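Local coordinates for pyridine synthase TbtD (Thermobispora bispora, PDB 5WA4), which probably catalyses the [4+2] aza-cycloaddition that closes the central pyridine ring during biosynthesis of the thiopeptide antibiotic thiomuracin, at residues R257-A260 against R261-E265; L328-T331 against P332-F336; D344-A347 against D348-I352. All coordinates share one frame; numbering follows the deposited sequence.

Three short stretches of this largely helical chain show local contacts in the last turns of one helix and at the start and the far end of another. Contact 1, on helix 244-265, comes first. Contact 2 follows at the bend between helices 307-328 and 332-352, and contact 3 near the far end of the latter. None touches another: the centre of contact 1 is about 27 Å from that of contact 2 and about 30 Å from that of contact 3; contacts 2 and 3 are about 23 Å apart, centre to centre. Contact 1 meets no other subunit, whereas contacts 2 and 3 each reach a different one, so helix 332-352 joins the assembly at both ends.

Contact 1. Residues R257-A260 against R261-E265; sequences RERA and RALLE
E258 and R261, one helical turn apart, lie side by side and point the same way, with the carboxylate coming over a face of the guanidinium group. OE1 of E258 is 3.4 Å from NH2 of R261, yet well out of the guanidinium plane, so this salt bridge is a matter of charge, with no N-H directed at the oxygen. The two flat groups are turned 73° against each other. The carboxylate is held through its other oxygen: R257 reaches OE2 of E258 side-on with two nitrogens, NH2 at 3.1 Å and NE at 3.3 Å, the latter bond using the anti lone pair. A bend of the glutamate at chi2, -63°, brings its end back toward the following turn. R261 NE and OE1 of E265 form a long ion pair of 3.9 Å, again out of plane, which completes a network of four charged residues. The spacings, i to i+3 for E258-R261 and i to i+4 for R261-E265, are those that put side chains on one flank of an alpha helix.

Beneath runs ordinary alpha-helical bonding: A262 N to E258 O is 2.9 Å with an N-H...O angle of 171°, and R261, L263 and L264 are bonded likewise to R257, R259 and A260. CG of R259 meets CD1 of L263 alongside it at 4.1 Å. Around these last turns of helix 244-265, A260 is buried between L316 of helix 307-328 and L139 of helix 135-159, L263 leans on V135 of the latter, and R257 and R261 pack on A313 of the former.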
loop_
_atom_site.group_PDB
_atom_site.type_symbol
_atom_site.label_atom_id
_atom_site.label_comp_id
_atom_site.label_asym_id
_atom_site.label_seq_id
_atom_site.Cartn_x
_atom_site.Cartn_y
_atom_site.Cartn_z
ATOM N N ARG E 257 -29.731 22.575 0.335
ATOM C CA ARG E 257 -29.715 21.139 0.648
ATOM C C ARG E 257 -30.659 20.333 -0.265
ATOM O O ARG E 257 -30.262 19.328 -0.854
ATOM C CB ARG E 257 -30.097 20.858 2.112
ATOM C CG ARG E 257 -29.990 19.349 2.445
ATOM C CD ARG E 257 -30.554 18.937 3.817
ATOM N NE ARG E 257 -31.996 19.092 3.853
ATOM C CZ ARG E 257 -32.753 18.976 4.942
ATOM N NH1 ARG E 257 -32.224 18.679 6.124
ATOM N NH2 ARG E 257 -34.063 19.159 4.847
ATOM N N GLU E 258 -31.906 20.787 -0.359
ATOM C CA GLU E 258 -32.937 20.136 -1.151
ATOM C C GLU E 258 -32.558 20.053 -2.622
ATOM O O GLU E 258 -32.611 18.971 -3.222
ATOM C CB GLU E 258 -34.255 20.881 -1.006
ATOM C CG GLU E 258 -34.816 20.850 0.404
ATOM C CD GLU E 258 -35.141 19.447 0.836
ATOM O OE1 GLU E 258 -35.997 18.824 0.167
ATOM O OE2 GLU E 258 -34.561 18.980 1.842
ATOM N N ARG E 259 -32.174 21.192 -3.192
ATOM C CA ARG E 259 -31.709 21.257 -4.560
ATOM C C ARG E 259 -30.470 20.384 -4.812
ATOM O O ARG E 259 -30.284 19.855 -5.912
ATOM C CB ARG E 259 -31.409 22.694 -4.940
ATOM C CG ARG E 259 -30.629 22.811 -6.229
ATOM C CD ARG E 259 -31.301 23.776 -7.179
ATOM N NE ARG E 259 -31.634 25.007 -6.475
ATOM C CZ ARG E 259 -30.878 26.102 -6.462
ATOM N NH1 ARG E 259 -29.725 26.131 -7.143
ATOM N NH2 ARG E 259 -31.291 27.172 -5.772
ATOM N N ALA E 260 -29.627 20.213 -3.802
ATOM C CA ALA E 260 -28.464 19.366 -3.983
ATOM C C ALA E 260 -28.835 17.879 -3.941
ATOM O O ALA E 260 -28.226 17.069 -4.655
ATOM C CB ALA E 260 -27.406 19.689 -2.938
ATOM N N ARG E 261 -29.821 17.526 -3.111
ATOM C CA ARG E 261 -30.258 16.131 -2.973
ATOM C C ARG E 261 -31.019 15.702 -4.224
ATOM O O ARG E 261 -30.778 14.634 -4.773
ATOM C CB ARG E 261 -31.121 15.927 -1.736
ATOM C CG ARG E 261 -31.838 14.571 -1.694
ATOM C CD ARG E 261 -32.772 14.426 -0.476
ATOM N NE ARG E 261 -34.107 14.954 -0.750
ATOM C CZ ARG E 261 -35.109 14.982 0.130
ATOM N NH1 ARG E 261 -34.939 14.506 1.357
ATOM N NH2 ARG E 261 -36.289 15.495 -0.212
ATOM N N ALA E 262 -31.919 16.558 -4.681
ATOM C CA ALA E 262 -32.510 16.404 -5.986
ATOM C C ALA E 262 -31.432 16.191 -7.067
ATOM O O ALA E 262 -31.453 15.187 -7.766
ATOM C CB ALA E 262 -33.370 17.607 -6.308
ATOM N N LEU E 263 -30.483 17.115 -7.197
ATOM C CA LEU E 263 -29.406 16.996 -8.210
ATOM C C LEU E 263 -28.600 15.679 -8.173
ATOM O O LEU E 263 -28.182 15.160 -9.214
ATOM C CB LEU E 263 -28.434 18.169 -8.073
ATOM C CG LEU E 263 -28.911 19.472 -8.714
ATOM C CD1 LEU E 263 -27.961 20.619 -8.407
ATOM C CD2 LEU E 263 -29.121 19.320 -10.214
ATOM N N LEU E 264 -28.368 15.164 -6.966
ATOM C CA LEU E 264 -27.663 13.905 -6.794
ATOM C C LEU E 264 -28.535 12.734 -7.223
ATOM O O LEU E 264 -28.084 11.876 -7.976
ATOM C CB LEU E 264 -27.207 13.734 -5.343
ATOM C CG LEU E 264 -25.948 14.539 -4.995
ATOM C CD1 LEU E 264 -25.683 14.528 -3.502
ATOM C CD2 LEU E 264 -24.766 13.980 -5.735
ATOM N N GLU E 265 -29.780 12.708 -6.742
ATOM C CA GLU E 265 -30.746 11.669 -7.092
ATOM C C GLU E 265 -30.919 11.440 -8.593
ATOM O O GLU E 265 -31.033 10.309 -9.038
ATOM C CB GLU E 265 -32.108 11.998 -6.504
ATOM C CG GLU E 265 -32.225 11.715 -5.044
ATOM C CD GLU E 265 -33.552 12.163 -4.527
ATOM O OE1 GLU E 265 -33.802 12.021 -3.308
ATOM O OE2 GLU E 265 -34.341 12.661 -5.359
#

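Contact 2. Residues L328-T331 against P332-F336; sequences LGLT and PHQRF
The carboxamide of Q334 turns its oxygen back toward T331: T331 N gives a hydrogen bond to OE1 of Q334, 3.2 Å long, lying in the carbonyl plane and on a lone pair. From L330, the methyl CD1 comes to 3.9 Å from the same OE1, leaving an apolar neighbour beside the amide. The other flat side chains face the rest of the fold. F336 stacks on the ring of Y198 and meets the ring of H194 with planes at about 45°, while ND1 of H333 is hydrogen-bonded to the hydroxyl of Y198 and R335 NH1 to H194 NE2.

In return for the amide bond, Q334 N donates to T331 OG1 at 3.1 Å, with an N-H...O angle of 155°. These reciprocal bonds make a capping box, T331 being the N-cap of helix 332-352. With chi1 at 65°, OG1 lies between the backbone N and the carbonyl carbon and is thereby presented to the first turn; it also donates a weak bond to OE1 of Q334. Just upstream, G329 ends helix 307-328 in a Schellman motif with positive phi, so one helix is closed and the next begun within a few residues.

The helix's own bonding starts at R335 N to T331 O, 2.9 Å. L330 packs against the first turn: its CG touches CB of Q334 at 3.7 Å and its CD2 touches CA of R335 at 3.5 Å, while it also packs on L164 and A168 of helix 164-178. T331 and H333 pack against D93 and S95 of a neighbouring subunit.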
loop_
_atom_site.group_PDB
_atom_site.type_symbol
_atom_site.label_atom_id
_atom_site.label_comp_id
_atom_site.label_asym_id
_atom_site.label_seq_id
_atom_site.Cartn_x
_atom_site.Cartn_y
_atom_site.Cartn_z
ATOM N N LEU E 328 -15.292 34.812 5.066
ATOM C CA LEU E 328 -15.338 35.745 6.192
ATOM C C LEU E 328 -13.936 36.108 6.710
ATOM O O LEU E 328 -13.782 37.066 7.465
ATOM C CB LEU E 328 -16.163 35.172 7.350
ATOM C CG LEU E 328 -17.633 34.817 7.112
ATOM C CD1 LEU E 328 -18.301 34.387 8.410
ATOM C CD2 LEU E 328 -18.386 35.970 6.486
ATOM N N GLY E 329 -12.925 35.336 6.321
ATOM C CA GLY E 329 -11.572 35.583 6.766
ATOM C C GLY E 329 -10.979 34.474 7.623
ATOM O O GLY E 329 -9.773 34.473 7.876
ATOM N N LEU E 330 -11.809 33.539 8.077
ATOM C CA LEU E 330 -11.364 32.420 8.922
ATOM C C LEU E 330 -10.222 31.646 8.283
ATOM O O LEU E 330 -10.242 31.359 7.088
ATOM C CB LEU E 330 -12.518 31.458 9.216
ATOM C CG LEU E 330 -12.435 30.763 10.571
ATOM C CD1 LEU E 330 -12.689 31.789 11.677
ATOM C CD2 LEU E 330 -13.432 29.624 10.690
ATOM N N THR E 331 -9.210 31.324 9.071
ATOM C CA THR E 331 -8.071 30.556 8.558
ATOM C C THR E 331 -8.406 29.093 8.735
ATOM O O THR E 331 -9.122 28.749 9.681
ATOM C CB THR E 331 -6.739 30.903 9.303
ATOM O OG1 THR E 331 -6.825 30.496 10.681
ATOM C CG2 THR E 331 -6.464 32.388 9.237
ATOM N N PRO E 332 -7.916 28.231 7.836
ATOM C CA PRO E 332 -8.189 26.790 7.982
ATOM C C PRO E 332 -7.979 26.312 9.410
ATOM O O PRO E 332 -8.824 25.570 9.924
ATOM C CB PRO E 332 -7.191 26.145 7.022
ATOM C CG PRO E 332 -7.078 27.149 5.918
ATOM C CD PRO E 332 -7.258 28.536 6.555
ATOM N N HIS E 333 -6.919 26.805 10.054
ATOM C CA HIS E 333 -6.578 26.455 11.427
ATOM C C HIS E 333 -7.670 26.885 12.383
ATOM O O HIS E 333 -8.060 26.139 13.290
ATOM C CB HIS E 333 -5.250 27.111 11.846
ATOM C CG HIS E 333 -4.830 26.765 13.236
ATOM N ND1 HIS E 333 -4.216 25.576 13.553
ATOM C CD2 HIS E 333 -5.016 27.416 14.409
ATOM C CE1 HIS E 333 -4.012 25.516 14.858
ATOM N NE2 HIS E 333 -4.483 26.627 15.397
ATOM N N GLN E 334 -8.162 28.103 12.198
ATOM C CA GLN E 334 -9.245 28.566 13.054
ATOM C C GLN E 334 -10.478 27.687 12.821
ATOM O O GLN E 334 -11.154 27.298 13.780
ATOM C CB GLN E 334 -9.557 30.043 12.802
ATOM C CG GLN E 334 -8.503 31.039 13.293
ATOM C CD GLN E 334 -8.876 32.484 12.979
ATOM O OE1 GLN E 334 -8.960 32.891 11.818
ATOM N NE2 GLN E 334 -9.134 33.262 14.026
ATOM N N ARG E 335 -10.754 27.350 11.556
ATOM C CA ARG E 335 -11.897 26.491 11.228
ATOM C C ARG E 335 -11.804 25.143 11.929
ATOM O O ARG E 335 -12.763 24.729 12.608
ATOM C CB ARG E 335 -12.020 26.274 9.726
ATOM C CG ARG E 335 -13.400 25.681 9.313
ATOM C CD ARG E 335 -13.311 24.871 8.014
ATOM N NE ARG E 335 -12.464 25.587 7.073
ATOM C CZ ARG E 335 -11.528 25.013 6.330
ATOM N NH1 ARG E 335 -11.331 23.705 6.410
ATOM N NH2 ARG E 335 -10.789 25.751 5.505
ATOM N N PHE E 336 -10.655 24.467 11.801
ATOM C CA PHE E 336 -10.489 23.185 12.486
ATOM C C PHE E 336 -10.629 23.303 14.003
ATOM O O PHE E 336 -11.203 22.424 14.644
ATOM C CB PHE E 336 -9.164 22.551 12.107
ATOM C CG PHE E 336 -9.083 22.220 10.648
ATOM C CD1 PHE E 336 -10.031 21.375 10.067
ATOM C CD2 PHE E 336 -8.112 22.769 9.844
ATOM C CE1 PHE E 336 -9.996 21.074 8.705
ATOM C CE2 PHE E 336 -8.067 22.472 8.474
ATOM C CZ PHE E 336 -9.008 21.627 7.906
#

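Contact 3. Residues D344-A347 against D348-I352; sequences DAAA and DVYGI
Main-chain hydrogen bonds tie D344, A345 and A346 to D348, V349 and Y350, one turn further on. V349 N to A345 O is 3.0 Å and almost straight at 176°, and Y350 N to A346 O is also 3.0 Å. D348 N is shared, giving a bond of 3.2 Å to D344 O and a weak one of 3.1 Å to A345 O. D348 O in turn accepts from G351 N and I352 N, in the next turn.

Van der Waals contacts of the side chains form a second group. The apolar pair is A346 CB and Y350 CD2, 4.3 Å apart. Two backbone carbonyls are touched as well: A346 O lies at the edge of the Y350 ring, near its plane, 3.4 Å from CD2, and A345 O is met at 3.3 Å by the methyl CG2 of V349. The other methyl of V349, CG1, stands over the centre of one face of the Y350 ring.

The charged ends turn to partners elsewhere. D344 OD1 forms a salt bridge with R192, and D348 divides its carboxylate: OD2 is hydrogen-bonded to Y216, while OD1 pairs with R220 of a neighbouring subunit, whose D214 and A217 also pack here. With its run of alanines, A345-A347, this is the C-terminal part of helix 332-352, packed between helices 184-201 and 220-235 and against that neighbouring subunit.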
loop_
_atom_site.group_PDB
_atom_site.type_symbol
_atom_site.label_atom_id
_atom_site.label_comp_id
_atom_site.label_asym_id
_atom_site.label_seq_id
_atom_site.Cartn_x
_atom_site.Cartn_y
_atom_site.Cartn_z
ATOM N N ASP E 344 -16.476 18.740 20.921
ATOM C CA ASP E 344 -16.338 18.602 22.380
ATOM C C ASP E 344 -17.636 19.031 23.090
ATOM O O ASP E 344 -18.140 18.311 23.936
ATOM C CB ASP E 344 -15.141 19.425 22.927
ATOM C CG ASP E 344 -13.808 18.673 22.861
ATOM O OD1 ASP E 344 -13.804 17.435 22.674
ATOM O OD2 ASP E 344 -12.751 19.329 23.012
ATOM N N ALA E 345 -18.162 20.201 22.734
ATOM C CA ALA E 345 -19.400 20.712 23.311
ATOM C C ALA E 345 -20.580 19.758 23.082
ATOM O O ALA E 345 -21.306 19.419 24.022
ATOM C CB ALA E 345 -19.711 22.063 22.743
ATOM N N ALA E 346 -20.764 19.323 21.833
ATOM C CA ALA E 346 -21.824 18.377 21.502
ATOM C C ALA E 346 -21.698 17.104 22.311
ATOM O O ALA E 346 -22.678 16.607 22.828
ATOM C CB ALA E 346 -21.812 18.057 20.029
ATOM N N ALA E 347 -20.491 16.579 22.429
ATOM C CA ALA E 347 -20.286 15.325 23.146
ATOM C C ALA E 347 -20.748 15.456 24.598
ATOM O O ALA E 347 -21.271 14.498 25.194
ATOM C CB ALA E 347 -18.815 14.904 23.085
ATOM N N ASP E 348 -20.576 16.647 25.162
ATOM C CA ASP E 348 -20.990 16.854 26.539
ATOM C C ASP E 348 -22.499 16.891 26.634
ATOM O O ASP E 348 -23.099 16.081 27.337
ATOM C CB ASP E 348 -20.385 18.135 27.099
ATOM C CG ASP E 348 -19.159 17.863 27.941
ATOM O OD1 ASP E 348 -19.150 16.811 28.627
ATOM O OD2 ASP E 348 -18.200 18.675 27.890
ATOM N N VAL E 349 -23.099 17.816 25.889
ATOM C CA VAL E 349 -24.529 18.083 25.975
ATOM C C VAL E 349 -25.370 16.863 25.684
ATOM O O VAL E 349 -26.331 16.603 26.398
ATOM C CB VAL E 349 -24.961 19.188 25.012
ATOM C CG1 VAL E 349 -26.462 19.405 25.124
ATOM C CG2 VAL E 349 -24.182 20.474 25.298
ATOM N N TYR E 350 -24.989 16.111 24.653
ATOM C CA TYR E 350 -25.792 14.986 24.170
ATOM C C TYR E 350 -25.344 13.648 24.765
ATOM O O TYR E 350 -25.968 12.608 24.535
ATOM C CB TYR E 350 -25.779 14.949 22.632
ATOM C CG TYR E 350 -26.463 16.176 22.064
ATOM C CD1 TYR E 350 -27.844 16.315 22.126
ATOM C CD2 TYR E 350 -25.730 17.225 21.520
ATOM C CE1 TYR E 350 -28.478 17.454 21.643
ATOM C CE2 TYR E 350 -26.356 18.369 21.025
ATOM C CZ TYR E 350 -27.732 18.475 21.088
ATOM O OH TYR E 350 -28.359 19.613 20.605
ATOM N N GLY E 351 -24.286 13.688 25.565
ATOM C CA GLY E 351 -23.862 12.517 26.305
ATOM C C GLY E 351 -24.546 12.449 27.658
ATOM O O GLY E 351 -24.883 11.360 28.122
ATOM N N ILE E 352 -24.773 13.611 28.278
ATOM C CA ILE E 352 -25.324 13.688 29.641
ATOM C C ILE E 352 -26.824 13.313 29.686
ATOM O O ILE E 352 -27.301 12.741 30.672
ATOM C CB ILE E 352 -25.077 15.100 30.255
ATOM C CG1 ILE E 352 -23.606 15.250 30.664
ATOM C CG2 ILE E 352 -25.934 15.332 31.477
ATOM C CD1 ILE E 352 -23.224 16.645 31.135
#